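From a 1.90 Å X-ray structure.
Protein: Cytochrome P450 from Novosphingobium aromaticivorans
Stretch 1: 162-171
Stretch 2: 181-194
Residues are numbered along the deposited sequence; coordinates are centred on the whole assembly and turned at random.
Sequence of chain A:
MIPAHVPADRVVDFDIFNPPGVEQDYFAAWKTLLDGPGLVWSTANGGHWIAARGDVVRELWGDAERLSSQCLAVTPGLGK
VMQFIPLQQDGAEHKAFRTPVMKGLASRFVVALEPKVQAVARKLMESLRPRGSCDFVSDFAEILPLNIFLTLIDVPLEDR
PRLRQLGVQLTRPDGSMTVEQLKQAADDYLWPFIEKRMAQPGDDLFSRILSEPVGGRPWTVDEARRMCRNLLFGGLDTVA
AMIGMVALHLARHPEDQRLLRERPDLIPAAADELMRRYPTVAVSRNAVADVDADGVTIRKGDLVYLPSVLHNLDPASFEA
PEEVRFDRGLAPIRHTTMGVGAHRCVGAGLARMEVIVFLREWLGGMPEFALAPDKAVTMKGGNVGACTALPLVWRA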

ATOM      1  N   ARG A 162     -10.425   0.863 -23.465  1.00 28.20           N
ATOM      2  CA  ARG A 162     -11.413   1.806 -22.932  1.00 28.17           C
ATOM      3  C   ARG A 162     -11.314   1.836 -21.403  1.00 27.61           C
ATOM      4  O   ARG A 162     -11.166   2.900 -20.810  1.00 27.15           O
ATOM      5  CB  ARG A 162     -12.840   1.439 -23.384  1.00 27.98           C
ATOM      6  CG  ARG A 162     -13.902   2.472 -22.980  1.00 28.71           C
ATOM      7  CD  ARG A 162     -15.291   2.164 -23.561  1.00 30.37           C
ATOM      8  NE  ARG A 162     -15.765   0.836 -23.164  1.00 30.70           N
ATOM      9  CZ  ARG A 162     -16.284   0.536 -21.971  1.00 31.08           C
ATOM     10  NH1 ARG A 162     -16.434   1.472 -21.044  1.00 30.01           N
ATOM     11  NH2 ARG A 162     -16.670  -0.705 -21.710  1.00 29.04           N
ATOM     12  N   LEU A 163     -11.354   0.660 -20.776  1.00 27.36           N
ATOM     13  CA  LEU A 163     -11.359   0.575 -19.316  1.00 26.95           C
ATOM     14  C   LEU A 163     -10.062   1.104 -18.686  1.00 27.69           C
ATOM     15  O   LEU A 163     -10.080   1.684 -17.597  1.00 27.73           O
ATOM     16  CB  LEU A 163     -11.696  -0.845 -18.858  1.00 26.33           C
ATOM     17  CG  LEU A 163     -13.144  -1.253 -19.138  1.00 26.06           C
ATOM     18  CD1 LEU A 163     -13.398  -2.692 -18.692  1.00 24.46           C
ATOM     19  CD2 LEU A 163     -14.127  -0.262 -18.465  1.00 26.23           C
ATOM     20  N   ARG A 164      -8.947   0.922 -19.395  1.00 28.31           N
ATOM     21  CA  ARG A 164      -7.642   1.426 -18.987  1.00 29.25           C
ATOM     22  C   ARG A 164      -7.663   2.968 -18.974  1.00 29.86           C
ATOM     23  O   ARG A 164      -7.226   3.596 -18.008  1.00 29.10           O
ATOM     24  CB  ARG A 164      -6.572   0.902 -19.971  1.00 29.58           C
ATOM     25  CG  ARG A 164      -5.320   0.373 -19.333  1.00 31.79           C
ATOM     26  CD  ARG A 164      -4.299  -0.097 -20.401  1.00 33.25           C
ATOM     27  NE  ARG A 164      -4.294  -1.552 -20.533  1.00 37.03           N
ATOM     28  CZ  ARG A 164      -4.522  -2.258 -21.646  1.00 39.22           C
ATOM     29  NH1 ARG A 164      -4.805  -1.653 -22.807  1.00 39.24           N
ATOM     30  NH2 ARG A 164      -4.465  -3.598 -21.592  1.00 37.55           N
ATOM     31  N   GLN A 165      -8.199   3.571 -20.038  1.00 30.55           N
ATOM     32  CA  GLN A 165      -8.288   5.038 -20.105  1.00 32.07           C
ATOM     33  C   GLN A 165      -9.237   5.644 -19.064  1.00 31.81           C
ATOM     34  O   GLN A 165      -8.879   6.618 -18.386  1.00 31.16           O
ATOM     35  CB  GLN A 165      -8.617   5.514 -21.516  1.00 32.25           C
ATOM     36  CG  GLN A 165      -7.352   5.929 -22.288  1.00 36.43           C
ATOM     37  CD  GLN A 165      -7.572   6.030 -23.799  1.00 42.05           C
ATOM     38  OE1 GLN A 165      -8.682   6.335 -24.261  1.00 44.24           O
ATOM     39  NE2 GLN A 165      -6.515   5.759 -24.575  1.00 40.43           N
ATOM     40  N   LEU A 166     -10.420   5.050 -18.914  1.00 31.67           N
ATOM     41  CA  LEU A 166     -11.358   5.435 -17.839  1.00 32.18           C
ATOM     42  C   LEU A 166     -10.681   5.387 -16.454  1.00 31.89           C
ATOM     43  O   LEU A 166     -10.899   6.257 -15.598  1.00 31.76           O
ATOM     44  CB  LEU A 166     -12.583   4.501 -17.852  1.00 32.20           C
ATOM     45  CG  LEU A 166     -13.966   4.828 -18.458  1.00 34.33           C
ATOM     46  CD1 LEU A 166     -13.979   6.016 -19.416  1.00 35.71           C
ATOM     47  CD2 LEU A 166     -14.590   3.592 -19.121  1.00 32.00           C
ATOM     48  N   GLY A 167      -9.866   4.355 -16.244  1.00 31.64           N
ATOM     49  CA  GLY A 167      -9.135   4.184 -14.989  1.00 32.72           C
ATOM     50  C   GLY A 167      -8.087   5.242 -14.649  1.00 32.93           C
ATOM     51  O   GLY A 167      -7.853   5.487 -13.483  1.00 32.70           O
ATOM     52  N   VAL A 168      -7.464   5.872 -15.644  1.00 34.80           N
ATOM     53  CA  VAL A 168      -6.359   6.853 -15.410  1.00 36.78           C
ATOM     54  C   VAL A 168      -6.676   8.007 -14.415  1.00 38.33           C
ATOM     55  O   VAL A 168      -5.807   8.418 -13.630  1.00 38.58           O
ATOM     56  CB  VAL A 168      -5.682   7.381 -16.750  1.00 36.61           C
ATOM     57  CG1 VAL A 168      -4.253   7.824 -16.507  1.00 37.39           C
ATOM     58  CG2 VAL A 168      -5.638   6.309 -17.808  1.00 36.88           C
ATOM     59  N   GLN A 169      -7.917   8.498 -14.413  1.00 40.69           N
ATOM     60  CA  GLN A 169      -8.381   9.479 -13.403  1.00 43.14           C
ATOM     61  C   GLN A 169      -8.175   9.065 -11.924  1.00 44.29           C
ATOM     62  O   GLN A 169      -8.114   9.915 -11.013  1.00 44.52           O
ATOM     63  CB  GLN A 169      -9.871   9.746 -13.608  1.00 43.32           C
ATOM     64  CG  GLN A 169     -10.182  10.987 -14.393  1.00 45.18           C
ATOM     65  CD  GLN A 169     -11.620  11.451 -14.187  1.00 48.52           C
ATOM     66  OE1 GLN A 169     -12.471  10.701 -13.675  1.00 46.30           O
ATOM     67  NE2 GLN A 169     -11.902  12.697 -14.594  1.00 49.48           N
ATOM     68  N   LEU A 170      -8.105   7.754 -11.703  1.00 45.39           N
ATOM     69  CA  LEU A 170      -8.137   7.166 -10.364  1.00 46.58           C
ATOM     70  C   LEU A 170      -6.762   6.654  -9.925  1.00 47.76           C
ATOM     71  O   LEU A 170      -6.467   6.604  -8.730  1.00 48.07           O
ATOM     72  CB  LEU A 170      -9.170   6.026 -10.314  1.00 46.20           C
ATOM     73  CG  LEU A 170     -10.558   6.222 -10.944  1.00 45.04           C
ATOM     74  CD1 LEU A 170     -11.262   4.903 -11.023  1.00 43.08           C
ATOM     75  CD2 LEU A 170     -11.403   7.229 -10.173  1.00 44.01           C
ATOM     76  N   THR A 171      -5.932   6.270 -10.894  1.00 49.14           N
ATOM     77  CA  THR A 171      -4.573   5.811 -10.607  1.00 51.04           C
ATOM     78  C   THR A 171      -3.664   7.002 -10.312  1.00 52.42           C
ATOM     79  O   THR A 171      -2.683   6.887  -9.573  1.00 52.71           O
ATOM     80  CB  THR A 171      -3.951   5.009 -11.796  1.00 51.25           C
ATOM     81  OG1 THR A 171      -3.904   5.839 -12.967  1.00 51.13           O
ATOM     82  CG2 THR A 171      -4.736   3.728 -12.096  1.00 49.94           C
ATOM     83  N   GLN A 181     -16.190  13.764  -5.310  1.00 21.36           N
ATOM     84  CA  GLN A 181     -16.169  13.522  -6.764  1.00 22.59           C
ATOM     85  C   GLN A 181     -15.335  12.301  -7.127  1.00 21.73           C
ATOM     86  O   GLN A 181     -15.651  11.589  -8.062  1.00 21.08           O
ATOM     87  CB  GLN A 181     -15.657  14.749  -7.522  1.00 22.57           C
ATOM     88  CG  GLN A 181     -16.644  15.915  -7.485  1.00 25.50           C
ATOM     89  CD  GLN A 181     -16.038  17.194  -8.001  1.00 27.80           C
ATOM     90  OE1 GLN A 181     -14.829  17.389  -7.929  1.00 30.48           O
ATOM     91  NE2 GLN A 181     -16.878  18.069  -8.547  1.00 29.00           N
ATOM     92  N   LEU A 182     -14.239  12.100  -6.402  1.00 21.38           N
ATOM     93  CA  LEU A 182     -13.378  10.930  -6.599  1.00 21.22           C
ATOM     94  C   LEU A 182     -14.119   9.641  -6.215  1.00 21.07           C
ATOM     95  O   LEU A 182     -14.069   8.648  -6.944  1.00 21.85           O
ATOM     96  CB  LEU A 182     -12.102  11.075  -5.783  1.00 21.77           C
ATOM     97  CG  LEU A 182     -11.125   9.897  -5.756  1.00 23.25           C
ATOM     98  CD1 LEU A 182     -10.651   9.485  -7.165  1.00 23.19           C
ATOM     99  CD2 LEU A 182      -9.920  10.242  -4.869  1.00 26.39           C
ATOM    100  N   LYS A 183     -14.805   9.664  -5.077  1.00 19.51           N
ATOM    101  CA  LYS A 183     -15.674   8.552  -4.668  1.00 18.84           C
ATOM    102  C   LYS A 183     -16.719   8.265  -5.739  1.00 18.67           C
ATOM    103  O   LYS A 183     -16.942   7.116  -6.113  1.00 17.94           O
ATOM    104  CB  LYS A 183     -16.365   8.861  -3.334  1.00 19.13           C
ATOM    105  CG  LYS A 183     -17.328   7.736  -2.870  1.00 19.88           C
ATOM    106  CD  LYS A 183     -18.384   8.198  -1.905  1.00 24.41           C
ATOM    107  CE  LYS A 183     -19.744   7.694  -2.279  1.00 26.41           C
ATOM    108  NZ  LYS A 183     -20.597   8.838  -2.776  1.00 29.35           N
ATOM    109  N   GLN A 184     -17.367   9.311  -6.246  1.00 17.91           N
ATOM    110  CA  GLN A 184     -18.408   9.106  -7.248  1.00 17.79           C
ATOM    111  C   GLN A 184     -17.804   8.535  -8.572  1.00 16.87           C
ATOM    112  O   GLN A 184     -18.407   7.644  -9.194  1.00 17.06           O
ATOM    113  CB  GLN A 184     -19.180  10.408  -7.486  1.00 18.23           C
ATOM    114  CG  GLN A 184     -20.317  10.303  -8.542  1.00 20.30           C
ATOM    115  CD  GLN A 184     -21.539   9.525  -8.032  1.00 23.47           C
ATOM    116  OE1 GLN A 184     -22.070   8.656  -8.727  1.00 27.19           O
ATOM    117  NE2 GLN A 184     -21.967   9.817  -6.806  1.00 19.97           N
ATOM    118  N   ALA A 185     -16.643   9.065  -8.976  1.00 15.17           N
ATOM    119  CA  ALA A 185     -15.912   8.606 -10.172  1.00 15.49           C
ATOM    120  C   ALA A 185     -15.544   7.135 -10.014  1.00 14.93           C
ATOM    121  O   ALA A 185     -15.718   6.376 -10.942  1.00 14.26           O
ATOM    122  CB  ALA A 185     -14.625   9.436 -10.428  1.00 15.12           C
ATOM    123  N   ALA A 186     -15.017   6.745  -8.846  1.00 14.74           N
ATOM    124  CA  ALA A 186     -14.703   5.327  -8.625  1.00 13.69           C
ATOM    125  C   ALA A 186     -15.932   4.448  -8.729  1.00 13.40           C
ATOM    126  O   ALA A 186     -15.911   3.431  -9.421  1.00 11.97           O
ATOM    127  CB  ALA A 186     -14.038   5.124  -7.296  1.00 14.57           C
ATOM    128  N   ASP A 187     -16.995   4.830  -8.024  1.00 12.52           N
ATOM    129  CA  ASP A 187     -18.251   4.075  -8.059  1.00 13.75           C
ATOM    130  C   ASP A 187     -18.772   3.908  -9.478  1.00 13.08           C
ATOM    131  O   ASP A 187     -19.239   2.827  -9.831  1.00 15.05           O
ATOM    132  CB  ASP A 187     -19.317   4.765  -7.202  1.00 13.32           C
ATOM    133  CG  ASP A 187     -19.103   4.537  -5.705  1.00 17.93           C
ATOM    134  OD1 ASP A 187     -19.885   5.099  -4.883  1.00 19.53           O
ATOM    135  OD2 ASP A 187     -18.142   3.803  -5.348  1.00 18.95           O
ATOM    136  N   ASP A 188     -18.736   4.978 -10.261  1.00 14.13           N
ATOM    137  CA  ASP A 188     -19.277   4.934 -11.623  1.00 14.62           C
ATOM    138  C   ASP A 188     -18.443   4.029 -12.520  1.00 14.47           C
ATOM    139  O   ASP A 188     -18.986   3.301 -13.317  1.00 13.50           O
ATOM    140  CB  ASP A 188     -19.430   6.327 -12.248  1.00 15.75           C
ATOM    141  CG  ASP A 188     -20.574   7.127 -11.600  1.00 19.88           C
ATOM    142  OD1 ASP A 188     -21.491   6.474 -11.039  1.00 26.08           O
ATOM    143  OD2 ASP A 188     -20.542   8.377 -11.641  1.00 23.17           O
ATOM    144  N   TYR A 189     -17.130   4.087 -12.376  1.00 13.95           N
ATOM    145  CA  TYR A 189     -16.232   3.143 -13.048  1.00 13.77           C
ATOM    146  C   TYR A 189     -16.474   1.663 -12.694  1.00 13.26           C
ATOM    147  O   TYR A 189     -16.473   0.785 -13.575  1.00 11.27           O
ATOM    148  CB  TYR A 189     -14.824   3.490 -12.627  1.00 14.10           C
ATOM    149  CG  TYR A 189     -13.742   2.685 -13.268  1.00 15.30           C
ATOM    150  CD1 TYR A 189     -12.932   1.840 -12.502  1.00 15.96           C
ATOM    151  CD2 TYR A 189     -13.495   2.787 -14.632  1.00 20.30           C
ATOM    152  CE1 TYR A 189     -11.891   1.135 -13.080  1.00 19.45           C
ATOM    153  CE2 TYR A 189     -12.446   2.077 -15.226  1.00 21.41           C
ATOM    154  CZ  TYR A 189     -11.649   1.254 -14.432  1.00 21.21           C
ATOM    155  OH  TYR A 189     -10.618   0.555 -15.001  1.00 22.20           O
ATOM    156  N   LEU A 190     -16.651   1.399 -11.401  1.00 11.95           N
ATOM    157  CA  LEU A 190     -16.850   0.055 -10.887  1.00 12.20           C
ATOM    158  C   LEU A 190     -18.264  -0.467 -11.131  1.00 12.58           C
ATOM    159  O   LEU A 190     -18.460  -1.681 -11.242  1.00 11.85           O
ATOM    160  CB  LEU A 190     -16.547   0.004  -9.365  1.00 11.84           C
ATOM    161  CG  LEU A 190     -15.047   0.234  -9.032  1.00 12.25           C
ATOM    162  CD1 LEU A 190     -14.859   0.338  -7.525  1.00 15.29           C
ATOM    163  CD2 LEU A 190     -14.099  -0.857  -9.650  1.00 12.67           C
ATOM    164  N   TRP A 191     -19.255   0.426 -11.135  1.00 12.68           N
ATOM    165  CA  TRP A 191     -20.638  -0.067 -11.183  1.00 14.18           C
ATOM    166  C   TRP A 191     -20.951  -1.082 -12.304  1.00 14.44           C
ATOM    167  O   TRP A 191     -21.602  -2.089 -12.047  1.00 14.13           O
ATOM    168  CB  TRP A 191     -21.720   1.045 -11.115  1.00 14.19           C
ATOM    169  CG  TRP A 191     -23.088   0.365 -11.122  1.00 15.88           C
ATOM    170  CD1 TRP A 191     -24.011   0.365 -12.149  1.00 18.42           C
ATOM    171  CD2 TRP A 191     -23.611  -0.510 -10.114  1.00 15.14           C
ATOM    172  NE1 TRP A 191     -25.084  -0.437 -11.811  1.00 17.68           N
ATOM    173  CE2 TRP A 191     -24.863  -0.974 -10.568  1.00 16.63           C
ATOM    174  CE3 TRP A 191     -23.149  -0.927  -8.852  1.00 17.23           C
ATOM    175  CZ2 TRP A 191     -25.648  -1.828  -9.817  1.00 16.75           C
ATOM    176  CZ3 TRP A 191     -23.928  -1.764  -8.107  1.00 17.75           C
ATOM    177  CH2 TRP A 191     -25.170  -2.221  -8.593  1.00 17.11           C
ATOM    178  N   PRO A 192     -20.487  -0.835 -13.550  1.00 15.82           N
ATOM    179  CA  PRO A 192     -20.878  -1.851 -14.550  1.00 17.05           C
ATOM    180  C   PRO A 192     -20.356  -3.265 -14.222  1.00 16.75           C
ATOM    181  O   PRO A 192     -21.048  -4.266 -14.480  1.00 16.73           O
ATOM    182  CB  PRO A 192     -20.298  -1.318 -15.861  1.00 17.25           C
ATOM    183  CG  PRO A 192     -20.100   0.153 -15.646  1.00 17.83           C
ATOM    184  CD  PRO A 192     -19.822   0.339 -14.161  1.00 16.55           C
ATOM    185  N   PHE A 193     -19.149  -3.354 -13.652  1.00 15.74           N
ATOM    186  CA  PHE A 193     -18.586  -4.651 -13.265  1.00 14.42           C
ATOM    187  C   PHE A 193     -19.383  -5.351 -12.165  1.00 14.19           C
ATOM    188  O   PHE A 193     -19.608  -6.565 -12.235  1.00 13.85           O
ATOM    189  CB  PHE A 193     -17.130  -4.529 -12.740  1.00 14.69           C
ATOM    190  CG  PHE A 193     -16.235  -3.623 -13.554  1.00 16.12           C
ATOM    191  CD1 PHE A 193     -16.232  -3.660 -14.957  1.00 16.48           C
ATOM    192  CD2 PHE A 193     -15.356  -2.741 -12.900  1.00 15.71           C
ATOM    193  CE1 PHE A 193     -15.377  -2.812 -15.689  1.00 17.79           C
ATOM    194  CE2 PHE A 193     -14.461  -1.922 -13.628  1.00 15.70           C
ATOM    195  CZ  PHE A 193     -14.495  -1.945 -15.029  1.00 18.29           C
ATOM    196  N   ILE A 194     -19.708  -4.594 -11.112  1.00 14.29           N
ATOM    197  CA  ILE A 194     -20.462  -5.084  -9.948  1.00 14.56           C
ATOM    198  C   ILE A 194     -21.841  -5.558 -10.391  1.00 15.68           C
ATOM    199  O   ILE A 194     -22.276  -6.646 -10.016  1.00 15.75           O
ATOM    200  CB  ILE A 194     -20.614  -3.950  -8.862  1.00 14.25           C
ATOM    201  CG1 ILE A 194     -19.229  -3.486  -8.394  1.00 14.21           C
ATOM    202  CG2 ILE A 194     -21.493  -4.416  -7.673  1.00 14.24           C
ATOM    203  CD1 ILE A 194     -19.205  -2.191  -7.522  1.00 14.44           C
TER

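Two helices of one chain pack nearly antiparallel, with 157° between their N-to-C directions and a closest axial approach of 10.0 Å. The contact buries 397 Å², counting both sides.

Along the second helix, Gln181 makes no contact. Leu182 is the first to touch. Its CA-to-CB bond points sideways, but the end of the side chain comes nearer, and CD1 lies 3.8 Å from Leu170 CD2. Lys183 and Gln184 do not take part.

Ala185 points toward the first helix. Its CB is 3.9 Å from Leu170 CD2 and 4.1 Å from Gln169 OE1. Ala186 follows, with its backbone N 3.9 Å from Leu170 CD2. Its CA is 7.0 Å from the CA of Leu170, a close backbone approach beside a small side chain. Leu170 thus sits as a knob among Leu182, Ala185, Ala186 and Tyr189. Asp187 and Asp188 stay out of the contact.

Tyr189 is the reciprocal knob. It sits among Leu163, Leu166, Gly167 and Leu170. Its CD1 is 3.8 Å from Leu170 CD1, while CE2 lies 3.6 Å from both Leu166 CB, at the ring edge, and Gly167 N. The hydroxyl donates a hydrogen bond to the backbone, Tyr189 OH to Leu163 O, at 2.9 Å. That carbonyl also accepts the helical bond from Gly167 N, at 3.0 Å, so it serves two donors. Gly167 has no side chain, and the hydroxyl passes close to it: an ideal CB there would lie 3.1 Å from Tyr189 OH, which is tight.

Leu190, Trp191 and Pro192 make no contact. Phe193 starts sideways, but its ring end comes nearer. Its CE1 meets Leu163 CD1 at 3.6 Å, and the leucine methyl lies at the ring edge, near its plane. Ile194 is out of reach.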